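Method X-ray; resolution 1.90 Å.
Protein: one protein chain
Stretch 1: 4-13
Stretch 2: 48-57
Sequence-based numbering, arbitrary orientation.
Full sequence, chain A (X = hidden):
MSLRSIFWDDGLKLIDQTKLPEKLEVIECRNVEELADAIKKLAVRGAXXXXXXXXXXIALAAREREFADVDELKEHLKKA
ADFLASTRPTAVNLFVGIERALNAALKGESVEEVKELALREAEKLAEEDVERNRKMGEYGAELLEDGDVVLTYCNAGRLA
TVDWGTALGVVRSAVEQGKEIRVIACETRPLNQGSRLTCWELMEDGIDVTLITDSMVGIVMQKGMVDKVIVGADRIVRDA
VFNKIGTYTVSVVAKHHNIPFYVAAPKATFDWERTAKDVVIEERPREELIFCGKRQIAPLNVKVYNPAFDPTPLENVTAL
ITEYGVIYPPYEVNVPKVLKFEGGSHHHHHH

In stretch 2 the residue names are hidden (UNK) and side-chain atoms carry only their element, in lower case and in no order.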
# COMPACT_ATOMS: atom_id res chain seq x y z
N ARG A 4 -4.12 -22.08 20.06
CA ARG A 4 -2.72 -21.69 19.89
C ARG A 4 -2.57 -21.87 18.37
O ARG A 4 -3.32 -22.64 17.77
CB ARG A 4 -1.77 -22.64 20.63
CG ARG A 4 -1.70 -22.43 22.14
CD ARG A 4 -0.57 -23.28 22.69
NE ARG A 4 -0.37 -23.12 24.13
CZ ARG A 4 0.59 -23.74 24.80
NH1 ARG A 4 1.42 -24.56 24.15
NH2 ARG A 4 0.72 -23.55 26.10
N SER A 5 -1.61 -21.19 17.76
CA SER A 5 -1.45 -21.28 16.30
C SER A 5 -0.93 -22.63 15.83
O SER A 5 -1.12 -23.01 14.67
CB SER A 5 -0.52 -20.17 15.81
OG SER A 5 0.77 -20.47 16.26
N ILE A 6 -0.25 -23.34 16.72
CA ILE A 6 0.29 -24.67 16.42
C ILE A 6 0.41 -25.36 17.77
O ILE A 6 0.89 -24.76 18.75
CB ILE A 6 1.67 -24.57 15.71
CG1 ILE A 6 2.24 -25.97 15.49
CG2 ILE A 6 2.66 -23.74 16.55
CD1 ILE A 6 3.52 -25.96 14.69
N PHE A 7 -0.06 -26.61 17.84
CA PHE A 7 -0.02 -27.35 19.10
C PHE A 7 -0.11 -28.88 18.92
O PHE A 7 -0.24 -29.39 17.81
CB PHE A 7 -1.18 -26.88 19.99
CG PHE A 7 -2.52 -26.91 19.30
CD1 PHE A 7 -2.86 -25.94 18.36
CD2 PHE A 7 -3.41 -27.95 19.54
CE1 PHE A 7 -4.07 -25.98 17.69
CE2 PHE A 7 -4.63 -28.00 18.87
CZ PHE A 7 -4.96 -27.02 17.94
N TRP A 8 -0.02 -29.60 20.03
CA TRP A 8 -0.11 -31.05 19.98
C TRP A 8 -1.37 -31.50 20.70
O TRP A 8 -1.61 -31.14 21.84
CB TRP A 8 1.10 -31.70 20.64
CG TRP A 8 1.20 -33.17 20.33
CD1 TRP A 8 0.58 -34.21 20.99
CD2 TRP A 8 1.95 -33.76 19.26
NE1 TRP A 8 0.90 -35.40 20.38
CE2 TRP A 8 1.74 -35.16 19.32
CE3 TRP A 8 2.78 -33.24 18.25
CZ2 TRP A 8 2.33 -36.04 18.41
CZ3 TRP A 8 3.36 -34.12 17.35
CH2 TRP A 8 3.13 -35.51 17.44
N ASP A 9 -2.18 -32.27 19.99
CA ASP A 9 -3.44 -32.78 20.52
C ASP A 9 -3.66 -34.03 19.69
O ASP A 9 -4.34 -34.00 18.67
CB ASP A 9 -4.56 -31.79 20.25
CG ASP A 9 -5.28 -31.37 21.51
OD1 ASP A 9 -4.60 -30.88 22.45
OD2 ASP A 9 -6.52 -31.52 21.55
N ASP A 10 -3.05 -35.12 20.14
CA ASP A 10 -3.13 -36.39 19.43
C ASP A 10 -2.58 -36.14 18.04
O ASP A 10 -3.18 -36.51 17.03
CB ASP A 10 -4.57 -36.91 19.34
CG ASP A 10 -5.19 -37.15 20.71
OD1 ASP A 10 -4.44 -37.47 21.66
OD2 ASP A 10 -6.43 -37.02 20.82
N GLY A 11 -1.42 -35.48 17.99
CA GLY A 11 -0.81 -35.18 16.71
C GLY A 11 -0.62 -33.69 16.54
O GLY A 11 -1.23 -32.89 17.26
N LEU A 12 0.22 -33.32 15.58
CA LEU A 12 0.53 -31.92 15.30
C LEU A 12 -0.64 -31.19 14.65
O LEU A 12 -1.05 -31.54 13.54
CB LEU A 12 1.75 -31.83 14.39
CG LEU A 12 2.58 -30.55 14.42
CD1 LEU A 12 3.79 -30.70 13.49
CD2 LEU A 12 1.72 -29.35 14.01
N LYS A 13 -1.16 -30.17 15.32
CA LYS A 13 -2.26 -29.39 14.78
C LYS A 13 -1.81 -27.95 14.55
O LYS A 13 -1.05 -27.40 15.36
CB LYS A 13 -3.45 -29.39 15.74
CG LYS A 13 -3.91 -30.77 16.22
CD LYS A 13 -4.57 -31.58 15.11
CE LYS A 13 -5.16 -32.89 15.66
NZ LYS A 13 -6.17 -32.62 16.74
N UNK A 48 8.54 -17.73 16.42
CA UNK A 48 8.19 -18.71 17.45
C UNK A 48 7.36 -19.87 16.91
O UNK A 48 7.55 -21.01 17.30
c UNK A 48 7.97 -16.51 18.27
c UNK A 48 8.02 -16.40 16.79
c UNK A 48 7.41 -17.89 18.47
N UNK A 49 6.43 -19.56 16.02
CA UNK A 49 5.58 -20.58 15.43
C UNK A 49 6.46 -21.57 14.67
O UNK A 49 6.26 -22.79 14.73
c UNK A 49 4.58 -19.94 14.48
N UNK A 50 7.46 -21.03 13.98
CA UNK A 50 8.36 -21.87 13.20
C UNK A 50 9.30 -22.65 14.08
O UNK A 50 9.77 -23.73 13.69
c UNK A 50 8.35 -20.56 11.02
c UNK A 50 9.17 -21.02 12.21
c UNK A 50 7.84 -21.78 10.22
c UNK A 50 9.21 -19.66 10.14
N UNK A 51 9.61 -22.10 15.25
CA UNK A 51 10.49 -22.81 16.16
C UNK A 51 9.71 -24.00 16.68
O UNK A 51 10.23 -25.12 16.74
o UNK A 51 13.04 -22.37 20.31
c UNK A 51 12.14 -21.97 19.56
c UNK A 51 11.96 -22.62 18.21
c UNK A 51 10.91 -21.93 17.35
o UNK A 51 11.35 -21.05 19.87
N UNK A 52 8.47 -23.75 17.07
CA UNK A 52 7.61 -24.80 17.57
C UNK A 52 7.35 -25.83 16.46
O UNK A 52 7.23 -27.03 16.72
c UNK A 52 6.28 -24.20 18.09
N UNK A 53 7.27 -25.36 15.21
CA UNK A 53 7.06 -26.28 14.09
C UNK A 53 8.27 -27.21 13.97
O UNK A 53 8.12 -28.42 13.76
c UNK A 53 6.87 -25.50 12.79
N UNK A 54 9.47 -26.64 14.08
CA UNK A 54 10.68 -27.43 14.00
C UNK A 54 10.72 -28.51 15.07
O UNK A 54 11.03 -29.67 14.77
N UNK A 55 10.41 -28.14 16.31
CA UNK A 55 10.42 -29.09 17.44
C UNK A 55 9.32 -30.14 17.33
O UNK A 55 9.57 -31.32 17.55
c UNK A 55 10.30 -28.34 18.77
N UNK A 56 8.10 -29.72 17.02
CA UNK A 56 7.01 -30.69 16.90
C UNK A 56 7.31 -31.59 15.71
O UNK A 56 6.87 -32.73 15.66
c UNK A 56 5.66 -30.00 16.70
o UNK A 56 3.28 -27.76 21.36
c UNK A 56 4.96 -30.16 19.13
c UNK A 56 4.60 -28.10 17.97
c UNK A 56 4.36 -29.63 20.28
c UNK A 56 4.00 -27.55 19.10
c UNK A 56 5.08 -29.40 17.96
c UNK A 56 3.88 -28.31 20.25
N UNK A 57 8.07 -31.04 14.75
CA UNK A 57 8.43 -31.81 13.57
C UNK A 57 9.17 -33.08 13.97
O UNK A 57 8.87 -34.15 13.45
O HOH W 1 1.86 -25.34 21.30
O HOH W 2 0.79 -28.63 23.16

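Position 48 opens the helical stretch with three side-chain carbons that close a ring onto the backbone N, which only proline does; Pro48 lies out of reach of stretch 1. Position 49 carries a single carbon, and this CB lies 4.2 Å from Ser5 OG, while the carbonyl O of position 49 is 4.1 Å from Ile6 CG2. A lone carbon is the mark of alanine, so the residue is Ala49. At position 50 there are four carbons, forked at the second; the CA-to-CB bond points away from stretch 1, and none of them touches it: Leu50. Position 51 has three carbons in a row, the third bearing two oxygens. This carboxylate, one methylene longer than aspartate, identifies Glu51, which is also out of reach.

Position 52 again shows one carbon, directed toward the strand, and its CB packs 4.0 Å from Ile6 CG2; the residue is Ala52. Position 53 has one carbon as well, pointing sideways. Its CA lies 3.6 Å from Ile6 CD1 and its CB 3.9 Å from the same atom, so Ala53 offers a low surface on which the end of the isoleucine rests. Position 54 has no side-chain atom and is Gly54, without contact to stretch 1. The lone carbon of position 55 gives Ala55, out of reach of the strand.

Position 56 is quite different: the CA-to-CB bond points toward stretch 1, and the first carbon, which meets Leu12, leads to a six-carbon ring bearing one oxygen. The ring meets Ile6, Phe7 and Trp8. This is a phenol, hence Tyr56, with chi1 in the m well. Its CD2 lies 4.0 Å from Ile6 CG1, its CD1 3.9 Å from Trp8 CE3, and its CB 3.8 Å from Leu12 CD1, while Phe7 C sits over one ring face. Position 57 lacks side-chain atoms and is Gly57; a CB here would be crowded by the carbonyl O of Ala53.

The contact is mainly apolar, burying 385 Å² with no direct hydrogen bond between the stretches. Strand 6-8 runs at 29° to the helix, and Ile6, with chi1 and chi2 both t, reaches across the alanines to the Tyr56 ring. Polar linkage is left to water. Water 1 accepts from Arg4 NH1 (3.0 Å from its O), donates to Ile6 O at 2.8 Å, and hydrogen-bonds Tyr56 OH, also 2.8 Å from the water O. The O of water 2 lies 3.2 Å from Tyr56 OH, to which it is hydrogen-bonded, and accepts a weak bond from Trp8 N at 3.4 Å. The phenol thus joins the apolar packing to the strand backbone.

Stretch 2, residues 48-57: PALEAAGAYG
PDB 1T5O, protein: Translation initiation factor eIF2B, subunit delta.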